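Local structure of phenylacetic acid degradation protein PaaI (Thermus thermophilus HB8, 1WLU) at residues L89-V98 with L109-L117; M1-L11 with F42-L53. The protein is a hot dog fold thioesterase that probably hydrolyses acyl-CoA thioesters in the phenylacetic acid degradation pathway. All blocks are in the same frame, centred on the assembly; numbering follows the deposited sequence.

Contact 1: L89-V98 with L109-L117; sequences LSRRTATYRV and LFTGTVFRL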
loop_
_atom_site.group_PDB
_atom_site.type_symbol
_atom_site.label_atom_id
_atom_site.label_comp_id
_atom_site.label_asym_id
_atom_site.label_seq_id
_atom_site.Cartn_x
_atom_site.Cartn_y
_atom_site.Cartn_z
ATOM N N LEU A 89 2.990 -10.744 -14.427
ATOM C CA LEU A 89 1.884 -11.625 -14.759
ATOM C C LEU A 89 2.239 -13.026 -14.276
ATOM O O LEU A 89 3.151 -13.665 -14.805
ATOM C CB LEU A 89 1.630 -11.646 -16.269
ATOM C CG LEU A 89 0.465 -12.527 -16.737
ATOM C CD1 LEU A 89 -0.834 -12.053 -16.102
ATOM C CD2 LEU A 89 0.359 -12.479 -18.256
ATOM N N SER A 90 1.535 -13.486 -13.247
ATOM C CA SER A 90 1.758 -14.817 -12.698
ATOM C C SER A 90 0.531 -15.666 -13.008
ATOM O O SER A 90 -0.440 -15.172 -13.575
ATOM C CB SER A 90 1.987 -14.750 -11.185
ATOM O OG SER A 90 3.231 -14.137 -10.886
ATOM N N ARG A 91 0.576 -16.939 -12.635
ATOM C CA ARG A 91 -0.539 -17.837 -12.901
ATOM C C ARG A 91 -1.851 -17.419 -12.240
ATOM O O ARG A 91 -2.894 -17.388 -12.894
ATOM C CB ARG A 91 -0.175 -19.262 -12.470
ATOM C CG ARG A 91 -1.296 -20.278 -12.649
ATOM C CD ARG A 91 -0.788 -21.695 -12.411
ATOM N NE ARG A 91 -1.864 -22.683 -12.419
ATOM C CZ ARG A 91 -2.776 -22.806 -11.459
ATOM N NH1 ARG A 91 -2.748 -22.001 -10.405
ATOM N NH2 ARG A 91 -3.717 -23.736 -11.551
ATOM N N ARG A 92 -1.805 -17.087 -10.952
ATOM C CA ARG A 92 -3.024 -16.709 -10.241
ATOM C C ARG A 92 -3.126 -15.252 -9.799
ATOM O O ARG A 92 -4.133 -14.853 -9.214
ATOM C CB ARG A 92 -3.224 -17.617 -9.022
ATOM C CG ARG A 92 -3.332 -19.104 -9.354
ATOM C CD ARG A 92 -4.310 -19.361 -10.497
ATOM N NE ARG A 92 -5.662 -18.885 -10.212
ATOM C CZ ARG A 92 -6.480 -19.433 -9.319
ATOM N NH1 ARG A 92 -6.088 -20.484 -8.610
ATOM N NH2 ARG A 92 -7.695 -18.933 -9.139
ATOM N N THR A 93 -2.094 -14.461 -10.076
ATOM C CA THR A 93 -2.103 -13.047 -9.707
ATOM C C THR A 93 -1.347 -12.236 -10.751
ATOM O O THR A 93 -0.561 -12.780 -11.522
ATOM C CB THR A 93 -1.436 -12.804 -8.331
ATOM O OG1 THR A 93 -0.095 -13.305 -8.355
ATOM C CG2 THR A 93 -2.220 -13.491 -7.218
ATOM N N ALA A 94 -1.599 -10.933 -10.782
ATOM C CA ALA A 94 -0.930 -10.039 -11.719
ATOM C C ALA A 94 -0.897 -8.650 -11.097
ATOM O O ALA A 94 -1.781 -8.291 -10.318
ATOM C CB ALA A 94 -1.670 -10.009 -13.059
ATOM N N THR A 95 0.124 -7.873 -11.438
ATOM C CA THR A 95 0.280 -6.535 -10.887
ATOM C C THR A 95 0.455 -5.503 -11.994
ATOM O O THR A 95 1.134 -5.755 -12.993
ATOM C CB THR A 95 1.481 -6.501 -9.921
ATOM O OG1 THR A 95 1.235 -7.412 -8.843
ATOM C CG2 THR A 95 1.692 -5.098 -9.359
ATOM N N TYR A 96 -0.169 -4.344 -11.800
ATOM C CA TYR A 96 -0.128 -3.261 -12.773
ATOM C C TYR A 96 0.199 -1.922 -12.141
ATOM O O TYR A 96 -0.135 -1.671 -10.981
ATOM C CB TYR A 96 -1.488 -3.141 -13.479
ATOM C CG TYR A 96 -1.889 -4.394 -14.209
ATOM C CD1 TYR A 96 -2.337 -5.517 -13.513
ATOM C CD2 TYR A 96 -1.699 -4.503 -15.585
ATOM C CE1 TYR A 96 -2.568 -6.723 -14.168
ATOM C CE2 TYR A 96 -1.927 -5.704 -16.250
ATOM C CZ TYR A 96 -2.353 -6.808 -15.533
ATOM O OH TYR A 96 -2.509 -8.018 -16.169
ATOM N N ARG A 97 0.862 -1.072 -12.916
ATOM C CA ARG A 97 1.189 0.279 -12.487
ATOM C C ARG A 97 0.317 1.193 -13.334
ATOM O O ARG A 97 0.240 1.029 -14.553
ATOM C CB ARG A 97 2.660 0.618 -12.742
ATOM C CG ARG A 97 2.912 2.128 -12.763
ATOM C CD ARG A 97 4.383 2.504 -12.757
ATOM N NE ARG A 97 5.150 1.837 -13.803
ATOM C CZ ARG A 97 5.910 0.764 -13.604
ATOM N NH1 ARG A 97 6.010 0.230 -12.393
ATOM N NH2 ARG A 97 6.573 0.226 -14.619
ATOM N N VAL A 98 -0.346 2.144 -12.690
ATOM C CA VAL A 98 -1.201 3.071 -13.409
ATOM C C VAL A 98 -0.813 4.508 -13.097
ATOM O O VAL A 98 -0.934 4.965 -11.959
ATOM C CB VAL A 98 -2.690 2.865 -13.047
ATOM C CG1 VAL A 98 -3.562 3.770 -13.909
ATOM C CG2 VAL A 98 -3.084 1.407 -13.256
ATOM N N LEU A 109 -0.093 8.100 -8.627
ATOM C CA LEU A 109 0.450 6.807 -9.022
ATOM C C LEU A 109 -0.367 5.725 -8.333
ATOM O O LEU A 109 -0.526 5.734 -7.112
ATOM C CB LEU A 109 1.915 6.681 -8.596
ATOM C CG LEU A 109 2.562 5.323 -8.888
ATOM C CD1 LEU A 109 2.688 5.131 -10.391
ATOM C CD2 LEU A 109 3.932 5.253 -8.228
ATOM N N PHE A 110 -0.872 4.790 -9.127
ATOM C CA PHE A 110 -1.686 3.686 -8.635
ATOM C C PHE A 110 -0.924 2.386 -8.879
ATOM O O PHE A 110 -0.339 2.187 -9.941
ATOM C CB PHE A 110 -3.034 3.723 -9.383
ATOM C CG PHE A 110 -3.935 2.539 -9.142
ATOM C CD1 PHE A 110 -3.629 1.286 -9.670
ATOM C CD2 PHE A 110 -5.147 2.704 -8.473
ATOM C CE1 PHE A 110 -4.521 0.219 -9.542
ATOM C CE2 PHE A 110 -6.043 1.643 -8.342
ATOM C CZ PHE A 110 -5.728 0.401 -8.880
ATOM N N THR A 111 -0.908 1.523 -7.872
ATOM C CA THR A 111 -0.234 0.234 -7.964
ATOM C C THR A 111 -1.261 -0.791 -7.502
ATOM O O THR A 111 -1.768 -0.697 -6.388
ATOM C CB THR A 111 0.993 0.183 -7.030
ATOM O OG1 THR A 111 1.810 1.341 -7.247
ATOM C CG2 THR A 111 1.818 -1.068 -7.307
ATOM N N GLY A 112 -1.579 -1.767 -8.345
ATOM C CA GLY A 112 -2.577 -2.742 -7.946
ATOM C C GLY A 112 -2.303 -4.172 -8.353
ATOM O O GLY A 112 -1.664 -4.430 -9.373
ATOM N N THR A 113 -2.788 -5.102 -7.538
ATOM C CA THR A 113 -2.620 -6.521 -7.801
ATOM C C THR A 113 -3.982 -7.189 -7.855
ATOM O O THR A 113 -4.851 -6.918 -7.024
ATOM C CB THR A 113 -1.769 -7.181 -6.707
ATOM O OG1 THR A 113 -0.434 -6.670 -6.786
ATOM C CG2 THR A 113 -1.741 -8.698 -6.880
ATOM N N VAL A 114 -4.166 -8.051 -8.849
ATOM C CA VAL A 114 -5.419 -8.771 -9.019
ATOM C C VAL A 114 -5.233 -10.256 -8.778
ATOM O O VAL A 114 -4.113 -10.777 -8.793
ATOM C CB VAL A 114 -5.992 -8.649 -10.459
ATOM C CG1 VAL A 114 -6.360 -7.220 -10.769
ATOM C CG2 VAL A 114 -4.980 -9.184 -11.471
ATOM N N PHE A 115 -6.357 -10.925 -8.556
ATOM C CA PHE A 115 -6.389 -12.364 -8.385
ATOM C C PHE A 115 -7.019 -12.832 -9.693
ATOM O O PHE A 115 -8.072 -12.330 -10.090
ATOM C CB PHE A 115 -7.273 -12.750 -7.198
ATOM C CG PHE A 115 -7.428 -14.234 -7.019
ATOM C CD1 PHE A 115 -8.529 -14.901 -7.548
ATOM C CD2 PHE A 115 -6.463 -14.968 -6.340
ATOM C CE1 PHE A 115 -8.664 -16.281 -7.402
ATOM C CE2 PHE A 115 -6.588 -16.347 -6.188
ATOM C CZ PHE A 115 -7.691 -17.004 -6.721
ATOM N N ARG A 116 -6.359 -13.761 -10.376
ATOM C CA ARG A 116 -6.871 -14.267 -11.645
ATOM C C ARG A 116 -7.817 -15.430 -11.388
ATOM O O ARG A 116 -7.426 -16.448 -10.815
ATOM C CB ARG A 116 -5.706 -14.701 -12.536
ATOM C CG ARG A 116 -4.659 -13.608 -12.724
ATOM C CD ARG A 116 -3.562 -14.049 -13.671
ATOM N NE ARG A 116 -4.052 -14.167 -15.041
ATOM C CZ ARG A 116 -3.394 -14.776 -16.021
ATOM N NH1 ARG A 116 -2.211 -15.329 -15.787
ATOM N NH2 ARG A 116 -3.917 -14.827 -17.238
ATOM N N LEU A 117 -9.066 -15.262 -11.810
ATOM C CA LEU A 117 -10.099 -16.274 -11.614
ATOM C C LEU A 117 -9.959 -17.453 -12.572
ATOM O O LEU A 117 -9.178 -17.347 -13.538
ATOM C CB LEU A 117 -11.479 -15.636 -11.788
ATOM C CG LEU A 117 -11.782 -14.410 -10.920
ATOM C CD1 LEU A 117 -13.106 -13.795 -11.347
ATOM C CD2 LEU A 117 -11.818 -14.811 -9.453
#
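Arg92 and Arg116 close the open end of this antiparallel pair by serving each other's backbone. The guanidinium of Arg92 grips Arg116 O side-on with two nitrogens, NE at 3.1 Å and NH2 at 3.0 Å from that one oxygen, which lies close to the guanidinium plane. Bends at chi2 (-48°) and chi3 (-59°) curl the Arg92 chain back far enough for this. In return, Arg116 N donates to Arg92 O at 2.7 Å. The side chain of Arg116 reaches to the turn before strand 93-102, where NH1 donates to Ser90 O (2.8 Å) with that oxygen in the guanidinium plane; Leu89 CD1 lies over one face of the group, and NH2 goes to Arg58 O. Ser90 OG is hydrogen-bonded to Asn88 ND2.

These strands, 93-102 and 105-116, form a hairpin in the antiparallel sheet of the hot dog fold. Ser90, Arg91 and Arg92, at its open end in the turn leading in from strand 79-89, belong to the CoA-binding site, although CoA is absent from this model. Further along, the hydrogen-bonded pairs Ala94-Val114, Tyr96-Gly112 and Val98-Phe110 satisfy each other's N-H and C=O groups, Gly112 N meeting Tyr96 O nearly straight (171°). On the sheet face that carries Thr93, Thr95 and Phe115, the hydroxyls of the non-hydrogen-bonded pair Thr95 and Thr113 hydrogen-bond to each other, OG1 to OG1 at 2.8 Å. On the face carrying Ala94 and Tyr96, Val98 CG2 packs 3.6 Å from Phe110 CD1.

Contact 2: M1-L11 with F42-L53; sequences MRDPFMEALGL and FLYALADSAFAL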
loop_
_atom_site.group_PDB
_atom_site.type_symbol
_atom_site.label_atom_id
_atom_site.label_comp_id
_atom_site.label_asym_id
_atom_site.label_seq_id
_atom_site.Cartn_x
_atom_site.Cartn_y
_atom_site.Cartn_z
ATOM N N MET A 1 -18.594 -5.196 -23.610
ATOM C CA MET A 1 -18.069 -4.570 -22.363
ATOM C C MET A 1 -18.828 -3.285 -22.059
ATOM O O MET A 1 -18.781 -2.322 -22.825
ATOM C CB MET A 1 -16.575 -4.258 -22.513
ATOM C CG MET A 1 -15.831 -3.964 -21.201
ATOM S SD MET A 1 -16.337 -2.469 -20.307
ATOM C CE MET A 1 -15.330 -1.222 -21.114
ATOM N N ARG A 2 -19.540 -3.287 -20.940
ATOM C CA ARG A 2 -20.293 -2.122 -20.506
ATOM C C ARG A 2 -20.032 -1.936 -19.021
ATOM O O ARG A 2 -20.265 -2.846 -18.224
ATOM C CB ARG A 2 -21.791 -2.324 -20.745
ATOM C CG ARG A 2 -22.651 -1.248 -20.109
ATOM C CD ARG A 2 -24.132 -1.531 -20.287
ATOM N NE ARG A 2 -24.941 -0.708 -19.392
ATOM C CZ ARG A 2 -24.961 0.621 -19.407
ATOM N NH1 ARG A 2 -24.217 1.287 -20.279
ATOM N NH2 ARG A 2 -25.714 1.283 -18.541
ATOM N N ASP A 3 -19.531 -0.765 -18.653
ATOM C CA ASP A 3 -19.250 -0.478 -17.254
ATOM C C ASP A 3 -20.101 0.717 -16.839
ATOM O O ASP A 3 -19.783 1.861 -17.159
ATOM C CB ASP A 3 -17.763 -0.173 -17.066
ATOM C CG ASP A 3 -17.355 -0.164 -15.610
ATOM O OD1 ASP A 3 -17.880 0.681 -14.856
ATOM O OD2 ASP A 3 -16.514 -1.004 -15.219
ATOM N N PRO A 4 -21.206 0.459 -16.126
ATOM C CA PRO A 4 -22.109 1.521 -15.676
ATOM C C PRO A 4 -21.446 2.676 -14.932
ATOM O O PRO A 4 -21.766 3.836 -15.179
ATOM C CB PRO A 4 -23.114 0.771 -14.807
ATOM C CG PRO A 4 -23.187 -0.566 -15.475
ATOM C CD PRO A 4 -21.728 -0.865 -15.740
ATOM N N PHE A 5 -20.521 2.368 -14.026
ATOM C CA PHE A 5 -19.861 3.423 -13.266
ATOM C C PHE A 5 -18.946 4.270 -14.148
ATOM O O PHE A 5 -18.901 5.492 -14.011
ATOM C CB PHE A 5 -19.084 2.822 -12.092
ATOM C CG PHE A 5 -18.724 3.822 -11.022
ATOM C CD1 PHE A 5 -19.690 4.677 -10.489
ATOM C CD2 PHE A 5 -17.427 3.889 -10.524
ATOM C CE1 PHE A 5 -19.365 5.581 -9.473
ATOM C CE2 PHE A 5 -17.092 4.788 -9.509
ATOM C CZ PHE A 5 -18.063 5.633 -8.984
ATOM N N MET A 6 -18.213 3.631 -15.057
ATOM C CA MET A 6 -17.355 4.390 -15.959
ATOM C C MET A 6 -18.231 5.334 -16.780
ATOM O O MET A 6 -17.893 6.498 -16.980
ATOM C CB MET A 6 -16.594 3.456 -16.904
ATOM C CG MET A 6 -15.462 2.683 -16.248
ATOM S SD MET A 6 -14.580 1.657 -17.434
ATOM C CE MET A 6 -13.736 2.891 -18.386
ATOM N N GLU A 7 -19.359 4.818 -17.255
ATOM C CA GLU A 7 -20.280 5.617 -18.050
ATOM C C GLU A 7 -20.834 6.782 -17.230
ATOM O O GLU A 7 -20.896 7.914 -17.711
ATOM C CB GLU A 7 -21.423 4.737 -18.560
ATOM C CG GLU A 7 -22.440 5.467 -19.419
ATOM C CD GLU A 7 -23.524 4.544 -19.935
ATOM O OE1 GLU A 7 -23.210 3.661 -20.758
ATOM O OE2 GLU A 7 -24.690 4.697 -19.512
ATOM N N ALA A 8 -21.216 6.504 -15.988
ATOM C CA ALA A 8 -21.763 7.538 -15.114
ATOM C C ALA A 8 -20.748 8.643 -14.828
ATOM O O ALA A 8 -21.122 9.803 -14.650
ATOM C CB ALA A 8 -22.243 6.916 -13.808
ATOM N N LEU A 9 -19.467 8.281 -14.784
ATOM C CA LEU A 9 -18.404 9.246 -14.521
ATOM C C LEU A 9 -17.919 9.957 -15.784
ATOM O O LEU A 9 -17.080 10.854 -15.710
ATOM C CB LEU A 9 -17.217 8.553 -13.845
ATOM C CG LEU A 9 -17.455 7.997 -12.442
ATOM C CD1 LEU A 9 -16.186 7.319 -11.940
ATOM C CD2 LEU A 9 -17.863 9.123 -11.506
ATOM N N GLY A 10 -18.445 9.543 -16.936
ATOM C CA GLY A 10 -18.061 10.152 -18.199
ATOM C C GLY A 10 -16.698 9.723 -18.709
ATOM O O GLY A 10 -16.068 10.435 -19.491
ATOM N N LEU A 11 -16.244 8.552 -18.281
ATOM C CA LEU A 11 -14.938 8.055 -18.692
ATOM C C LEU A 11 -14.970 7.406 -20.070
ATOM O O LEU A 11 -15.994 6.866 -20.497
ATOM C CB LEU A 11 -14.414 7.053 -17.660
ATOM C CG LEU A 11 -14.416 7.543 -16.208
ATOM C CD1 LEU A 11 -13.752 6.494 -15.323
ATOM C CD2 LEU A 11 -13.682 8.873 -16.102
ATOM N N PHE A 42 -12.742 9.914 -7.291
ATOM C CA PHE A 42 -12.896 10.063 -8.731
ATOM C C PHE A 42 -11.582 9.688 -9.405
ATOM O O PHE A 42 -11.570 8.947 -10.388
ATOM C CB PHE A 42 -13.266 11.499 -9.105
ATOM C CG PHE A 42 -13.275 11.743 -10.586
ATOM C CD1 PHE A 42 -14.298 11.237 -11.382
ATOM C CD2 PHE A 42 -12.225 12.422 -11.195
ATOM C CE1 PHE A 42 -14.272 11.400 -12.766
ATOM C CE2 PHE A 42 -12.191 12.590 -12.579
ATOM C CZ PHE A 42 -13.216 12.076 -13.364
ATOM N N LEU A 43 -10.475 10.206 -8.880
ATOM C CA LEU A 43 -9.169 9.903 -9.449
ATOM C C LEU A 43 -8.873 8.415 -9.307
ATOM O O LEU A 43 -8.325 7.793 -10.217
ATOM C CB LEU A 43 -8.084 10.739 -8.767
ATOM C CG LEU A 43 -8.238 12.252 -8.966
ATOM C CD1 LEU A 43 -7.125 12.975 -8.230
ATOM C CD2 LEU A 43 -8.209 12.591 -10.454
ATOM N N TYR A 44 -9.244 7.837 -8.170
ATOM C CA TYR A 44 -9.026 6.412 -7.970
ATOM C C TYR A 44 -9.889 5.611 -8.943
ATOM O O TYR A 44 -9.417 4.649 -9.545
ATOM C CB TYR A 44 -9.348 6.008 -6.529
ATOM C CG TYR A 44 -9.157 4.529 -6.253
ATOM C CD1 TYR A 44 -10.146 3.599 -6.580
ATOM C CD2 TYR A 44 -7.979 4.061 -5.674
ATOM C CE1 TYR A 44 -9.966 2.239 -6.335
ATOM C CE2 TYR A 44 -7.787 2.707 -5.427
ATOM C CZ TYR A 44 -8.782 1.803 -5.756
ATOM O OH TYR A 44 -8.587 0.464 -5.493
ATOM N N ALA A 45 -11.150 6.008 -9.104
ATOM C CA ALA A 45 -12.045 5.301 -10.015
ATOM C C ALA A 45 -11.460 5.286 -11.424
ATOM O O ALA A 45 -11.556 4.286 -12.137
ATOM C CB ALA A 45 -13.417 5.962 -10.022
ATOM N N LEU A 46 -10.858 6.401 -11.819
ATOM C CA LEU A 46 -10.241 6.514 -13.134
ATOM C C LEU A 46 -9.100 5.506 -13.260
ATOM O O LEU A 46 -9.039 4.735 -14.218
ATOM C CB LEU A 46 -9.704 7.932 -13.335
ATOM C CG LEU A 46 -8.989 8.217 -14.656
ATOM C CD1 LEU A 46 -10.003 8.235 -15.793
ATOM C CD2 LEU A 46 -8.279 9.556 -14.567
ATOM N N ALA A 47 -8.197 5.509 -12.283
ATOM C CA ALA A 47 -7.062 4.593 -12.304
ATOM C C ALA A 47 -7.520 3.144 -12.223
ATOM O O ALA A 47 -7.021 2.283 -12.949
ATOM C CB ALA A 47 -6.120 4.909 -11.147
ATOM N N ASP A 48 -8.476 2.880 -11.338
ATOM C CA ASP A 48 -9.003 1.537 -11.152
ATOM C C ASP A 48 -9.643 1.005 -12.427
ATOM O O ASP A 48 -9.567 -0.190 -12.715
ATOM C CB ASP A 48 -10.032 1.534 -10.022
ATOM C CG ASP A 48 -10.499 0.144 -9.672
ATOM O OD1 ASP A 48 -9.667 -0.654 -9.200
ATOM O OD2 ASP A 48 -11.692 -0.156 -9.873
ATOM N N SER A 49 -10.279 1.890 -13.188
ATOM C CA SER A 49 -10.918 1.479 -14.435
ATOM C C SER A 49 -9.873 1.034 -15.461
ATOM O O SER A 49 -10.068 0.033 -16.150
ATOM C CB SER A 49 -11.771 2.619 -14.996
ATOM O OG SER A 49 -12.859 2.904 -14.130
ATOM N N ALA A 50 -8.771 1.772 -15.562
ATOM C CA ALA A 50 -7.705 1.406 -16.494
ATOM C C ALA A 50 -7.083 0.086 -16.027
ATOM O O ALA A 50 -6.761 -0.784 -16.833
ATOM C CB ALA A 50 -6.653 2.505 -16.540
ATOM N N PHE A 51 -6.923 -0.040 -14.712
ATOM C CA PHE A 51 -6.379 -1.229 -14.057
ATOM C C PHE A 51 -7.261 -2.442 -14.375
ATOM O O PHE A 51 -6.765 -3.510 -14.743
ATOM C CB PHE A 51 -6.338 -0.939 -12.546
ATOM C CG PHE A 51 -6.121 -2.142 -11.666
ATOM C CD1 PHE A 51 -4.948 -2.884 -11.734
ATOM C CD2 PHE A 51 -7.060 -2.462 -10.691
ATOM C CE1 PHE A 51 -4.710 -3.919 -10.833
ATOM C CE2 PHE A 51 -6.831 -3.497 -9.786
ATOM C CZ PHE A 51 -5.652 -4.223 -9.859
ATOM N N ALA A 52 -8.572 -2.259 -14.246
ATOM C CA ALA A 52 -9.530 -3.322 -14.521
ATOM C C ALA A 52 -9.466 -3.782 -15.972
ATOM O O ALA A 52 -9.405 -4.979 -16.252
ATOM C CB ALA A 52 -10.937 -2.842 -14.195
ATOM N N LEU A 53 -9.480 -2.830 -16.897
ATOM C CA LEU A 53 -9.433 -3.178 -18.309
ATOM C C LEU A 53 -8.120 -3.857 -18.689
ATOM O O LEU A 53 -8.122 -4.892 -19.358
ATOM C CB LEU A 53 -9.663 -1.931 -19.169
ATOM C CG LEU A 53 -11.094 -1.380 -19.107
ATOM C CD1 LEU A 53 -11.198 -0.124 -19.953
ATOM C CD2 LEU A 53 -12.080 -2.437 -19.595
#
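Met6 and Ser49 bring the backbones of 1-11 and 42-53 nearest, yet the axes of the short helix 4-8 and of 42-53 come no closer than 10.9 Å, their directions 133° apart. Segment 42-53 belongs to helix 40-56, the long central helix that the sheet of the hot dog fold wraps; the N-terminal segment packs against this helix. Asp3 caps helix 4-8, its OD1 accepting from Met6 N; a Schellman motif with Gly10 at positive phi follows, and Leu11 beyond it points toward the long helix.

Between the two, the contact is made by apolar groups and one hydroxyl. Met6 spans Ser49 with three atoms: its CG sits 3.4 Å from Ser49 OG, SD passes Ser49 CB, and the bend at chi3 (71°) leaves CE near both Ser49 CB and Leu53 CD1. Cutting Met6 back to an alanine is likely to open a gap over Ser49 and leave Leu53 CD1 without the CE methyl beside it. Leu9 divides its branches, CD1 against Ala45 CB at 3.6 Å and CD2 toward the Phe42 ring; CD1 also lies over one face of the Phe5 ring, toward its rim, and Phe5 CE2 reaches Ala45 CB. Leu11 CD2 touches Leu46 CD1 at 3.7 Å, while at the other end Met1 CE meets Leu53 CD2 at 3.8 Å. His39 of the fourth subunit meets the Phe5 ring and bonds to Ser49 OG. That hydroxyl donates to Ala45 O at 2.8 Å, which also accepts from Ser49 N on the opposite face of its carbonyl plane.

How the contacts relate
Both segments of contact 2 come earlier in the chain than those of contact 1, and the centres of the two contacts lie about 17 Å apart. Helix 40-56 joins them: one side of it receives the N-terminal segment 1-11, while another lies against the sheet that includes strands 93-102 and 105-116. The two contacts touch directly where Phe51 and Tyr44 of the helix meet the hairpin, with Phe51 CZ 3.2 Å from Val114 CG1 and Tyr44 CE2 3.6 Å from Phe110 CE2. The helix is thus sandwiched between sheet and N-terminal segment. Contact 1 carries CoA-binding residues at the hairpin's open end and borders the second and third subunits; contact 2, a buried layer, borders the fourth.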